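Local atomic coordinates of MgGH51 (Meripilus giganteus, PDB entry 6ZPV), a protein that hydrolyses terminal alpha-L-arabinofuranosides, probably releasing arabinose from plant polysaccharides, as a fungal GH51 glycoside hydrolase. Residues 47-52 with 64-69; 82-87 with 190-195; 2-7 with 563-568; 522-527 with 539-544. All blocks are in the same frame, centred on the assembly; numbering follows the deposited sequence.

Interaction 1. Residues 47-52 with 64-69; sequences TPNTAA and KLAVIQ
The carbonyl oxygen of Val67 is where the loop meets the strand: Asn49 N donates to Val67 O over 2.8 Å, lying in the carbonyl plane although the bond is bent to 142° at the hydrogen. Pro48 closes on the same oxygen, with its CA 3.4 Å from Val67 O and CB scarcely farther. The proline ring continues over to Gln69, Pro48 CG resting 3.9 Å from Gln69 CB, the two side chains crossing obliquely. Strand 64-69 is one of the two edge strands of a five-stranded antiparallel sheet, paired on its inner side with strand 80-85; loop 47-52 meets its outer backbone without adding a regular strand. Asn49 CG stands beside its backbone N (chi1 -59°), 3.8 Å from Val67 O; Asn49 OD1 approaches Ala66 CB at 4.1 Å. One water accepts from Asn49 ND2 and from Gln69 N, each at 2.9 Å; another accepts from Val67 N and donates to Thr50 O, so both backbone polar groups of Val67 are engaged from the loop side. Within the loop, Thr50 OG1 donates to Thr47 O at 2.7 Å, bracing the turn that presents Pro48 and Asn49, while Val67 packs against Phe43, Ala53 and Leu54.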
loop_
_atom_site.group_PDB
_atom_site.type_symbol
_atom_site.label_atom_id
_atom_site.label_comp_id
_atom_site.label_asym_id
_atom_site.label_seq_id
_atom_site.Cartn_x
_atom_site.Cartn_y
_atom_site.Cartn_z
ATOM N N THR A 47 16.947 2.599 -20.440
ATOM C CA THR A 47 17.798 3.089 -21.541
ATOM C C THR A 47 18.024 1.953 -22.525
ATOM O O THR A 47 18.552 0.872 -22.183
ATOM C CB THR A 47 19.122 3.600 -20.980
ATOM O OG1 THR A 47 18.864 4.625 -20.045
ATOM C CG2 THR A 47 20.031 4.074 -22.090
ATOM N N PRO A 48 17.642 2.125 -23.813
ATOM C CA PRO A 48 17.884 1.079 -24.813
ATOM C C PRO A 48 19.321 0.610 -24.870
ATOM O O PRO A 48 20.244 1.375 -24.615
ATOM C CB PRO A 48 17.438 1.766 -26.099
ATOM C CG PRO A 48 16.462 2.813 -25.702
ATOM C CD PRO A 48 16.911 3.285 -24.364
ATOM N N ASN A 49 19.452 -0.666 -25.248
ATOM C CA ASN A 49 20.772 -1.232 -25.545
ATOM C C ASN A 49 21.683 -1.259 -24.312
ATOM O O ASN A 49 22.913 -1.089 -24.415
ATOM C CB ASN A 49 21.421 -0.554 -26.762
ATOM C CG ASN A 49 20.554 -0.708 -28.010
ATOM O OD1 ASN A 49 20.284 -1.858 -28.455
ATOM N ND2 ASN A 49 19.981 0.396 -28.473
ATOM N N THR A 50 21.095 -1.478 -23.135
ATOM C CA THR A 50 21.823 -1.704 -21.885
ATOM C C THR A 50 21.319 -2.976 -21.226
ATOM O O THR A 50 20.191 -3.439 -21.463
ATOM C CB THR A 50 21.617 -0.562 -20.884
ATOM O OG1 THR A 50 20.235 -0.458 -20.469
ATOM C CG2 THR A 50 22.069 0.774 -21.448
ATOM N N ALA A 51 22.140 -3.571 -20.358
ATOM C CA ALA A 51 21.775 -4.756 -19.573
ATOM C C ALA A 51 20.609 -4.380 -18.663
ATOM O O ALA A 51 19.686 -5.196 -18.525
ATOM C CB ALA A 51 22.984 -5.246 -18.820
ATOM N N ALA A 52 20.608 -3.200 -18.063
ATOM C CA ALA A 52 19.543 -2.825 -17.128
ATOM C C ALA A 52 18.199 -2.798 -17.839
ATOM O O ALA A 52 17.164 -3.147 -17.224
ATOM C CB ALA A 52 19.821 -1.530 -16.417
ATOM N N LYS A 64 18.663 -14.064 -29.364
ATOM C CA LYS A 64 19.336 -12.766 -29.199
ATOM C C LYS A 64 18.280 -11.741 -28.795
ATOM O O LYS A 64 17.274 -11.593 -29.485
ATOM C CB LYS A 64 20.079 -12.370 -30.461
ATOM C CG LYS A 64 21.179 -13.333 -30.816
ATOM N N LEU A 65 18.521 -11.064 -27.696
ATOM C CA LEU A 65 17.602 -10.075 -27.117
ATOM C C LEU A 65 18.307 -8.715 -27.040
ATOM O O LEU A 65 19.465 -8.656 -26.586
ATOM C CB LEU A 65 17.168 -10.455 -25.716
ATOM C CG LEU A 65 16.516 -11.821 -25.550
ATOM C CD1 LEU A 65 16.160 -12.035 -24.093
ATOM C CD2 LEU A 65 15.315 -12.028 -26.443
ATOM N N ALA A 66 17.581 -7.659 -27.287
ATOM C CA ALA A 66 18.020 -6.279 -27.008
ATOM C C ALA A 66 16.793 -5.399 -26.858
ATOM O O ALA A 66 15.816 -5.610 -27.554
ATOM C CB ALA A 66 18.848 -5.693 -28.129
ATOM N N VAL A 67 16.836 -4.468 -25.923
ATOM C CA VAL A 67 15.785 -3.455 -25.817
ATOM C C VAL A 67 16.164 -2.293 -26.714
ATOM O O VAL A 67 17.227 -1.711 -26.552
ATOM C CB VAL A 67 15.558 -3.017 -24.360
ATOM C CG1 VAL A 67 14.518 -1.922 -24.309
ATOM C CG2 VAL A 67 15.145 -4.213 -23.557
ATOM N N ILE A 68 15.268 -1.924 -27.615
ATOM C CA ILE A 68 15.487 -0.861 -28.601
ATOM C C ILE A 68 14.538 0.303 -28.415
ATOM O O ILE A 68 13.414 0.096 -27.953
ATOM C CB ILE A 68 15.437 -1.429 -30.048
ATOM C CG1 ILE A 68 14.064 -1.941 -30.417
ATOM C CG2 ILE A 68 16.532 -2.447 -30.276
ATOM C CD1 ILE A 68 13.864 -2.198 -31.909
ATOM N N GLN A 69 14.992 1.497 -28.786
ATOM C CA GLN A 69 14.081 2.623 -29.028
ATOM C C GLN A 69 13.440 2.290 -30.358
ATOM O O GLN A 69 14.068 2.449 -31.423
ATOM C CB GLN A 69 14.857 3.937 -29.041
ATOM C CG GLN A 69 13.981 5.199 -29.183
ATOM C CD GLN A 69 14.799 6.453 -29.404
ATOM O OE1 GLN A 69 15.995 6.455 -29.612
ATOM N NE2 GLN A 69 14.094 7.508 -29.516
HETATM O O HOH W 1 17.694 1.582 -29.890
HETATM O O HOH W 2 19.182 -4.008 -24.191
#

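Interaction 2. Residues 82-87 with 190-195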
loop_
_atom_site.group_PDB
_atom_site.type_symbol
_atom_site.label_atom_id
_atom_site.label_comp_id
_atom_site.label_asym_id
_atom_site.label_seq_id
_atom_site.Cartn_x
_atom_site.Cartn_y
_atom_site.Cartn_z
ATOM N N LEU A 82 11.201 -4.992 -27.084
ATOM C CA LEU A 82 12.141 -6.116 -27.034
ATOM C C LEU A 82 12.339 -6.597 -28.479
ATOM O O LEU A 82 11.398 -7.105 -29.095
ATOM C CB LEU A 82 11.604 -7.201 -26.123
ATOM C CG LEU A 82 12.469 -8.423 -25.973
ATOM C CD1 LEU A 82 13.763 -8.088 -25.230
ATOM C CD2 LEU A 82 11.704 -9.529 -25.251
ATOM N N GLN A 83 13.557 -6.502 -28.953
ATOM C CA GLN A 83 13.941 -7.052 -30.252
ATOM C C GLN A 83 14.473 -8.480 -30.012
ATOM O O GLN A 83 15.503 -8.665 -29.332
ATOM C CB GLN A 83 15.017 -6.177 -30.888
ATOM C CG GLN A 83 15.475 -6.710 -32.228
ATOM C CD GLN A 83 16.626 -5.863 -32.721
ATOM O OE1 GLN A 83 16.399 -4.932 -33.533
ATOM N NE2 GLN A 83 17.814 -6.099 -32.141
ATOM N N PHE A 84 13.759 -9.442 -30.561
ATOM C CA PHE A 84 14.021 -10.891 -30.457
ATOM C C PHE A 84 14.458 -11.443 -31.801
ATOM O O PHE A 84 13.752 -11.315 -32.776
ATOM C CB PHE A 84 12.743 -11.594 -29.989
ATOM C CG PHE A 84 12.719 -13.088 -30.173
ATOM C CD1 PHE A 84 13.560 -13.923 -29.449
ATOM C CD2 PHE A 84 11.881 -13.666 -31.095
ATOM C CE1 PHE A 84 13.523 -15.294 -29.630
ATOM C CE2 PHE A 84 11.826 -15.059 -31.259
ATOM C CZ PHE A 84 12.645 -15.861 -30.495
ATOM N N SER A 85 15.630 -12.062 -31.845
ATOM C CA SER A 85 16.142 -12.649 -33.102
ATOM C C SER A 85 16.549 -14.106 -32.856
ATOM O O SER A 85 17.133 -14.419 -31.797
ATOM C CB SER A 85 17.310 -11.861 -33.636
ATOM O OG SER A 85 16.905 -10.537 -33.970
ATOM N N VAL A 86 16.309 -14.951 -33.822
ATOM C CA VAL A 86 16.709 -16.365 -33.807
ATOM C C VAL A 86 17.849 -16.517 -34.831
ATOM O O VAL A 86 17.662 -16.210 -36.005
ATOM C CB VAL A 86 15.552 -17.289 -34.192
ATOM C CG1 VAL A 86 15.993 -18.735 -34.187
ATOM C CG2 VAL A 86 14.346 -17.059 -33.281
ATOM N N PRO A 87 19.044 -16.950 -34.413
ATOM C CA PRO A 87 20.115 -17.167 -35.382
ATOM C C PRO A 87 19.725 -18.162 -36.462
ATOM O O PRO A 87 18.858 -19.021 -36.300
ATOM C CB PRO A 87 21.226 -17.739 -34.517
ATOM C CG PRO A 87 20.996 -17.113 -33.151
ATOM C CD PRO A 87 19.483 -17.175 -33.028
ATOM N N ILE A 190 11.556 -10.515 -34.451
ATOM C CA ILE A 190 10.231 -10.033 -34.052
ATOM C C ILE A 190 10.439 -8.952 -32.985
ATOM O O ILE A 190 11.285 -9.119 -32.074
ATOM C CB ILE A 190 9.351 -11.176 -33.473
ATOM C CG1 ILE A 190 9.233 -12.342 -34.474
ATOM C CG2 ILE A 190 7.992 -10.629 -33.103
ATOM C CD1 ILE A 190 8.570 -13.571 -33.906
ATOM N N ASN A 191 9.691 -7.857 -33.079
ATOM C CA ASN A 191 9.673 -6.821 -32.032
ATOM C C ASN A 191 8.436 -7.078 -31.142
ATOM O O ASN A 191 7.322 -7.304 -31.658
ATOM C CB ASN A 191 9.606 -5.412 -32.565
ATOM C CG ASN A 191 10.865 -4.904 -33.251
ATOM O OD1 ASN A 191 11.792 -5.678 -33.497
ATOM N ND2 ASN A 191 10.870 -3.595 -33.579
ATOM N N PHE A 192 8.652 -6.986 -29.815
ATOM C CA PHE A 192 7.582 -7.177 -28.826
ATOM C C PHE A 192 7.452 -5.960 -27.938
ATOM O O PHE A 192 8.473 -5.272 -27.686
ATOM C CB PHE A 192 7.876 -8.401 -27.941
ATOM C CG PHE A 192 7.834 -9.748 -28.611
ATOM C CD1 PHE A 192 6.656 -10.439 -28.661
ATOM C CD2 PHE A 192 9.001 -10.335 -29.150
ATOM C CE1 PHE A 192 6.615 -11.697 -29.250
ATOM C CE2 PHE A 192 8.926 -11.589 -29.714
ATOM C CZ PHE A 192 7.747 -12.269 -29.764
ATOM N N ALA A 193 6.272 -5.747 -27.404
ATOM C CA ALA A 193 6.053 -4.645 -26.468
ATOM C C ALA A 193 4.895 -5.002 -25.554
ATOM O O ALA A 193 4.063 -5.846 -25.896
ATOM C CB ALA A 193 5.782 -3.331 -27.205
ATOM N N MET A 194 4.814 -4.268 -24.436
ATOM C CA MET A 194 3.608 -4.292 -23.580
ATOM C C MET A 194 3.166 -5.728 -23.284
ATOM O O MET A 194 2.043 -6.144 -23.581
ATOM C CB MET A 194 2.483 -3.454 -24.207
ATOM C CG MET A 194 1.292 -3.149 -23.357
ATOM S SD MET A 194 1.635 -2.362 -21.753
ATOM C CE MET A 194 1.393 -3.746 -20.624
ATOM N N PHE A 195 4.025 -6.449 -22.583
ATOM C CA PHE A 195 3.671 -7.787 -22.067
ATOM C C PHE A 195 2.851 -7.674 -20.806
ATOM O O PHE A 195 2.986 -6.714 -20.044
ATOM C CB PHE A 195 4.953 -8.541 -21.719
ATOM C CG PHE A 195 5.867 -8.884 -22.869
ATOM C CD1 PHE A 195 5.726 -10.104 -23.534
ATOM C CD2 PHE A 195 6.907 -8.065 -23.260
ATOM C CE1 PHE A 195 6.607 -10.511 -24.538
ATOM C CE2 PHE A 195 7.786 -8.462 -24.277
ATOM C CZ PHE A 195 7.636 -9.666 -24.911
HETATM O O HOH W 3 14.010 -4.880 -34.898
#
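Four backbone hydrogen bonds join Leu82 to Phe192 and Phe84 to Ile190, two in each hydrogen-bonded antiparallel pair. Leu82 N donates to Phe192 O at 2.8 Å, and the return bond from Phe192 N to Leu82 O is equally short; the Phe84 pair is straighter, with 165° at the hydrogen for Phe84 N to Ile190 O. Between them Gln83 and Asn191 form the non-hydrogen-bonded pair, their side chains side by side and a water donating to both Gln83 OE1 and Asn191 OD1, the latter at 2.7 Å. Asn191 ND2 is held by Asp70. Strands 80-85 and 189-198 are neighbours in a five-stranded antiparallel sheet in a beta-sandwich-like domain, and the opposite face carries the apolar residues. There Phe84 CB sits at the edge of the Phe192 ring, 3.8 Å from Phe192 CE2. Ile190 CG2 lies over one face of that ring, offset toward its rim. An alanine in place of Phe192 would probably open a gap beside Phe84 CB and Ile190 CG2 and take from Phe96 one of its edge-to-face partners, Phe84 being another. Farther along, Leu82 CD2 meets Phe195 CZ at 4.1 Å, the two side chains crossing at about a right angle.

Interaction 3. Residues 2-7 with 563-568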
loop_
_atom_site.group_PDB
_atom_site.type_symbol
_atom_site.label_atom_id
_atom_site.label_comp_id
_atom_site.label_asym_id
_atom_site.label_seq_id
_atom_site.Cartn_x
_atom_site.Cartn_y
_atom_site.Cartn_z
ATOM N N THR A 2 -6.384 -0.348 39.906
ATOM C CA THR A 2 -7.844 -0.272 39.689
ATOM C C THR A 2 -8.182 0.674 38.541
ATOM O O THR A 2 -7.675 1.807 38.551
ATOM C CB THR A 2 -8.535 0.186 40.956
ATOM O OG1 THR A 2 -8.325 -0.794 41.966
ATOM C CG2 THR A 2 -10.020 0.403 40.722
ATOM N N VAL A 3 -8.935 0.210 37.590
ATOM C CA VAL A 3 -9.400 1.040 36.467
ATOM C C VAL A 3 -10.895 1.199 36.572
ATOM O O VAL A 3 -11.649 0.222 36.363
ATOM C CB VAL A 3 -9.015 0.426 35.118
ATOM C CG1 VAL A 3 -9.491 1.302 34.001
ATOM C CG2 VAL A 3 -7.521 0.231 35.010
ATOM N N THR A 4 -11.336 2.399 36.941
ATOM C CA THR A 4 -12.757 2.706 37.058
ATOM C C THR A 4 -13.230 3.240 35.719
ATOM O O THR A 4 -12.629 4.214 35.206
ATOM C CB THR A 4 -12.979 3.692 38.198
ATOM O OG1 THR A 4 -12.574 3.069 39.424
ATOM C CG2 THR A 4 -14.440 4.098 38.315
ATOM N N VAL A 5 -14.329 2.716 35.198
ATOM C CA VAL A 5 -14.867 3.073 33.874
ATOM C C VAL A 5 -16.062 3.979 34.061
ATOM O O VAL A 5 -17.017 3.596 34.767
ATOM C CB VAL A 5 -15.229 1.816 33.081
ATOM C CG1 VAL A 5 -15.666 2.231 31.704
ATOM C CG2 VAL A 5 -14.028 0.859 33.051
ATOM N N ASN A 6 -16.047 5.155 33.472
ATOM C CA ASN A 6 -17.208 6.056 33.526
ATOM C C ASN A 6 -18.296 5.525 32.611
ATOM O O ASN A 6 -18.028 5.182 31.433
ATOM C CB ASN A 6 -16.752 7.453 33.103
ATOM C CG ASN A 6 -17.666 8.586 33.501
ATOM O OD1 ASN A 6 -18.887 8.502 33.364
ATOM N ND2 ASN A 6 -17.006 9.654 33.939
ATOM N N LYS A 7 -19.533 5.498 33.103
ATOM C CA LYS A 7 -20.674 5.086 32.286
ATOM C C LYS A 7 -21.036 6.126 31.229
ATOM O O LYS A 7 -21.791 5.790 30.323
ATOM C CB LYS A 7 -21.910 4.779 33.120
ATOM C CG LYS A 7 -22.517 5.995 33.808
ATOM C CD LYS A 7 -23.856 5.738 34.515
ATOM C CE LYS A 7 -24.286 6.889 35.394
ATOM N NZ LYS A 7 -24.536 8.112 34.592
ATOM N N THR A 563 -7.710 -4.306 37.886
ATOM C CA THR A 563 -9.020 -4.575 38.433
ATOM C C THR A 563 -9.989 -3.574 37.780
ATOM O O THR A 563 -9.912 -2.381 38.083
ATOM C CB THR A 563 -9.035 -4.375 39.968
ATOM O OG1 THR A 563 -7.963 -5.091 40.620
ATOM C CG2 THR A 563 -10.401 -4.748 40.510
ATOM N N PHE A 564 -10.820 -4.070 36.876
ATOM C CA PHE A 564 -11.808 -3.221 36.198
ATOM C C PHE A 564 -13.040 -3.077 37.046
ATOM O O PHE A 564 -13.616 -4.091 37.492
ATOM C CB PHE A 564 -12.134 -3.801 34.827
ATOM C CG PHE A 564 -10.990 -3.655 33.868
ATOM C CD1 PHE A 564 -10.675 -2.401 33.308
ATOM C CD2 PHE A 564 -10.163 -4.721 33.579
ATOM C CE1 PHE A 564 -9.581 -2.295 32.471
ATOM C CE2 PHE A 564 -9.079 -4.580 32.737
ATOM C CZ PHE A 564 -8.774 -3.367 32.188
ATOM N N GLN A 565 -13.461 -1.833 37.233
ATOM C CA GLN A 565 -14.667 -1.479 38.004
ATOM C C GLN A 565 -15.649 -0.812 37.060
ATOM O O GLN A 565 -15.413 0.315 36.607
ATOM C CB GLN A 565 -14.323 -0.580 39.190
ATOM C CG GLN A 565 -13.490 -1.233 40.232
ATOM C CD GLN A 565 -14.162 -2.308 41.049
ATOM O OE1 GLN A 565 -15.343 -2.562 40.856
ATOM N NE2 GLN A 565 -13.450 -2.820 42.054
ATOM N N LEU A 566 -16.721 -1.524 36.771
ATOM C CA LEU A 566 -17.819 -1.118 35.872
ATOM C C LEU A 566 -19.113 -1.006 36.685
ATOM O O LEU A 566 -20.248 -1.093 36.086
ATOM C CB LEU A 566 -17.964 -2.097 34.719
ATOM C CG LEU A 566 -16.909 -1.958 33.599
ATOM C CD1 LEU A 566 -15.579 -2.483 34.011
ATOM C CD2 LEU A 566 -17.375 -2.602 32.362
ATOM N N THR A 567 -19.013 -0.721 37.983
ATOM C CA THR A 567 -20.217 -0.660 38.830
ATOM C C THR A 567 -21.108 0.551 38.504
ATOM O O THR A 567 -22.259 0.542 38.949
ATOM C CB THR A 567 -19.783 -0.619 40.286
ATOM O OG1 THR A 567 -18.943 0.484 40.524
ATOM C CG2 THR A 567 -19.126 -1.925 40.684
ATOM N N GLN A 568 -20.642 1.553 37.766
ATOM C CA GLN A 568 -21.522 2.676 37.385
ATOM C C GLN A 568 -22.609 2.221 36.409
ATOM O O GLN A 568 -23.650 2.897 36.276
ATOM C CB GLN A 568 -20.729 3.822 36.737
ATOM C CG GLN A 568 -19.829 4.521 37.745
ATOM C CD GLN A 568 -19.021 5.608 37.085
ATOM O OE1 GLN A 568 -19.447 6.171 36.041
ATOM N NE2 GLN A 568 -17.877 5.914 37.701
HETATM O O HOH W 4 -10.863 -1.730 42.898
HETATM O O HOH W 5 -6.990 -3.225 42.488
HETATM O O HOH W 6 -17.929 2.067 36.828
HETATM O O HOH W 7 -19.971 8.886 35.980
#
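Val3 and Phe564 touch side by side, pointing the same way, with Val3 CB 3.7 Å from Phe564 CD1. The next pair on this apolar side repeats the arrangement: Val5 CG2 meets Leu566 CD1 at 3.8 Å. The backbones hold these pairs in place, for Val3 N donates to Thr563 O, Val3 O accepts from Gln565 N, and Val5 N donates to Gln565 O. This is parallel beta pairing: strand 2-4, close to the N-terminus, forms the edge of a small mixed sheet whose middle strand, 560-565, belongs to the C-terminal domain. On the other face Thr2 CG2 lies 3.9 Å from Gln565 CG, and waters join Thr2 OG1 to Gln565 NE2 and to Thr563 OG1. Gln565 OE1 is bound by Thr609. Beyond the strands Gln568 continues the contact. Its CG is anti to the carbonyl carbon (chi1 -69°), and its extended chain brings OE1 to 3.0 Å from Lys7 N, which donates from above the amide carbonyl plane, 43° out of it. A water donates to both Gln568 OE1 and Asn6 OD1, and Asn6 OD1 also accepts from Asn8 N. Behind the apolar pairs, Trp537 packs on Val3, Ile539 on Val5, and Ile550 and Ile552 on Phe564.

Interaction 4. Residues 522-527 with 539-544. With ACT (acetate ion), chain S.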
loop_
_atom_site.group_PDB
_atom_site.type_symbol
_atom_site.label_atom_id
_atom_site.label_comp_id
_atom_site.label_asym_id
_atom_site.label_seq_id
_atom_site.Cartn_x
_atom_site.Cartn_y
_atom_site.Cartn_z
ATOM N N GLN A 522 -18.376 5.307 20.782
ATOM C CA GLN A 522 -18.382 6.139 21.994
ATOM C C GLN A 522 -17.061 5.919 22.745
ATOM O O GLN A 522 -16.652 4.749 22.956
ATOM C CB GLN A 522 -19.530 5.741 22.935
ATOM C CG GLN A 522 -20.917 5.714 22.290
ATOM C CD GLN A 522 -21.972 5.316 23.279
ATOM O OE1 GLN A 522 -21.762 4.446 24.147
ATOM N NE2 GLN A 522 -23.155 5.970 23.208
ATOM N N TYR A 523 -16.413 6.991 23.208
ATOM C CA TYR A 523 -15.240 6.888 24.087
ATOM C C TYR A 523 -15.707 6.951 25.535
ATOM O O TYR A 523 -16.355 7.927 25.908
ATOM C CB TYR A 523 -14.186 7.969 23.818
ATOM C CG TYR A 523 -12.987 7.804 24.717
ATOM C CD1 TYR A 523 -12.064 6.790 24.492
ATOM C CD2 TYR A 523 -12.838 8.605 25.835
ATOM C CE1 TYR A 523 -11.029 6.554 25.375
ATOM C CE2 TYR A 523 -11.794 8.394 26.696
ATOM C CZ TYR A 523 -10.906 7.345 26.498
ATOM O OH TYR A 523 -9.880 7.089 27.383
ATOM N N LEU A 524 -15.343 5.945 26.314
ATOM C CA LEU A 524 -15.709 5.882 27.752
ATOM C C LEU A 524 -14.479 6.263 28.582
ATOM O O LEU A 524 -13.506 5.515 28.648
ATOM C CB LEU A 524 -16.177 4.473 28.129
ATOM C CG LEU A 524 -17.449 4.006 27.501
ATOM C CD1 LEU A 524 -17.759 2.606 27.934
ATOM C CD2 LEU A 524 -18.658 4.892 27.895
ATOM N N PRO A 525 -14.501 7.448 29.236
ATOM C CA PRO A 525 -13.357 7.807 30.068
ATOM C C PRO A 525 -13.130 6.756 31.170
ATOM O O PRO A 525 -14.093 6.114 31.653
ATOM C CB PRO A 525 -13.714 9.175 30.688
ATOM C CG PRO A 525 -14.854 9.679 29.857
ATOM C CD PRO A 525 -15.554 8.482 29.231
ATOM N N SER A 526 -11.884 6.647 31.575
ATOM C CA SER A 526 -11.483 5.710 32.634
ATOM C C SER A 526 -10.355 6.344 33.410
ATOM O O SER A 526 -9.728 7.337 32.974
ATOM C CB SER A 526 -11.117 4.354 32.064
ATOM O OG SER A 526 -9.988 4.446 31.190
ATOM N N THR A 527 -10.013 5.736 34.551
ATOM C CA THR A 527 -8.768 6.066 35.233
ATOM C C THR A 527 -7.649 6.264 34.228
ATOM O O THR A 527 -7.462 5.398 33.365
ATOM C CB THR A 527 -8.416 4.928 36.189
ATOM O OG1 THR A 527 -9.537 4.623 37.038
ATOM C CG2 THR A 527 -7.179 5.193 37.017
ATOM N N ILE A 539 -10.944 2.503 26.409
ATOM C CA ILE A 539 -12.239 1.807 26.440
ATOM C C ILE A 539 -13.187 2.570 25.526
ATOM O O ILE A 539 -13.399 3.785 25.683
ATOM C CB ILE A 539 -12.784 1.669 27.861
ATOM C CG1 ILE A 539 -11.733 0.998 28.756
ATOM C CG2 ILE A 539 -14.076 0.925 27.825
ATOM C CD1 ILE A 539 -12.061 0.893 30.208
ATOM N N THR A 540 -13.814 1.836 24.617
ATOM C CA THR A 540 -14.853 2.366 23.730
ATOM C C THR A 540 -16.068 1.472 23.734
ATOM O O THR A 540 -15.983 0.331 24.230
ATOM C CB THR A 540 -14.336 2.585 22.280
ATOM O OG1 THR A 540 -13.968 1.315 21.732
ATOM C CG2 THR A 540 -13.180 3.566 22.244
ATOM N N ARG A 541 -17.163 1.970 23.207
ATOM C CA ARG A 541 -18.466 1.262 23.229
ATOM C C ARG A 541 -19.193 1.477 21.902
ATOM O O ARG A 541 -19.224 2.614 21.435
ATOM C CB ARG A 541 -19.258 1.733 24.457
ATOM C CG ARG A 541 -20.611 1.063 24.659
ATOM C CD ARG A 541 -21.243 1.464 26.000
ATOM N NE ARG A 541 -22.546 0.874 26.253
ATOM C CZ ARG A 541 -23.711 1.334 25.770
ATOM N NH1 ARG A 541 -23.755 2.430 25.001
ATOM N NH2 ARG A 541 -24.843 0.667 26.008
ATOM N N ALA A 542 -19.797 0.427 21.391
ATOM C CA ALA A 542 -20.699 0.515 20.246
ATOM C C ALA A 542 -22.085 0.940 20.732
ATOM O O ALA A 542 -22.747 0.206 21.494
ATOM C CB ALA A 542 -20.729 -0.806 19.563
ATOM N N SER A 543 -22.500 2.143 20.347
ATOM C CA SER A 543 -23.743 2.717 20.836
ATOM C C SER A 543 -24.967 1.809 20.578
ATOM O O SER A 543 -25.882 1.813 21.430
ATOM C CB SER A 543 -23.949 4.075 20.239
ATOM O OG SER A 543 -24.124 3.996 18.826
ATOM N N SER A 544 -24.993 1.094 19.455
ATOM C CA SER A 544 -26.165 0.341 18.964
ATOM C C SER A 544 -26.298 -0.959 19.766
ATOM O O SER A 544 -27.389 -1.410 19.961
ATOM C CB SER A 544 -26.030 0.048 17.498
ATOM O OG SER A 544 -24.927 -0.832 17.192
HETATM C C ACT S . -9.008 7.246 39.367
HETATM O O ACT S . -8.418 8.387 38.908
HETATM O OXT ACT S . -10.047 6.658 38.859
HETATM C CH3 ACT S . -8.334 6.464 40.549
HETATM O O HOH W 8 -10.906 4.709 28.527
#
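Gln522 lies alongside Arg541 for most of its side chain, with its amide nitrogen turned to Ser543. Its CB lies 3.5 Å from Arg541 O, the acceptor of Gln522 N, and CG stays close to the same oxygen while also nearing Ser543 CB. The chain runs extended beyond CG (chi2 180°), pointing the same way as the arginine. At the tip, in the arginine conformer described, OE1 accepts from Arg541 NH1 at 3.0 Å; it lies in the guanidinium plane, although the donor is tilted 31° from the amide carbonyl plane. OE1 sits 3.5 Å from Arg541 CD, and NE2 meets Ser543 CB at 3.6 Å. The guanidinium has a second hold, NH2 donating to Thr626 O. An alanine in place of Gln522 would probably leave Arg541 NH1 without this acceptor, the guanidinium keeping its bond to Thr626. Backbone bonds from Arg541 N to Gln522 O and from Leu524 N to Ile539 O continue the pairing. Leu524 CD1 packs 4.0 Å from Ile539 CG2, the side chains crossing at about a right angle. One water is gripped by four groups, donating to Leu524 O at 2.7 Å, accepting from Ile539 N and bonding Tyr523 OH and Ser526 OG. Farther on, Thr527 OG1 donates to OXT of an acetate ion, probably from the crystallisation liquor. The arrangement is that of a beta hairpin, strands 522-523 and 535-541, within the antiparallel sheet of the C-terminal domain.

The four contacts form two clusters on opposite sides of the chain's centre. Interactions 1 and 2, their centres about 11 Å apart, lie on the neighbouring strands 64-69 and 80-85 of one antiparallel sheet, where Ala66 O and Gln83 N probably hydrogen-bond. The centres of interactions 3 and 4 are about 12 Å apart, and they meet through a probable hydrogen bond from Asn6 N to Pro525 O and packing of Val5 on Ile539. The centres of interactions 1 and 3 are about 70 Å apart. Along the chain interactions 1, 2 and 4 follow in that order, while interaction 3 joins the first residues to 563-568 and encloses them. The N-terminus is thereby fastened to the C-terminal domain.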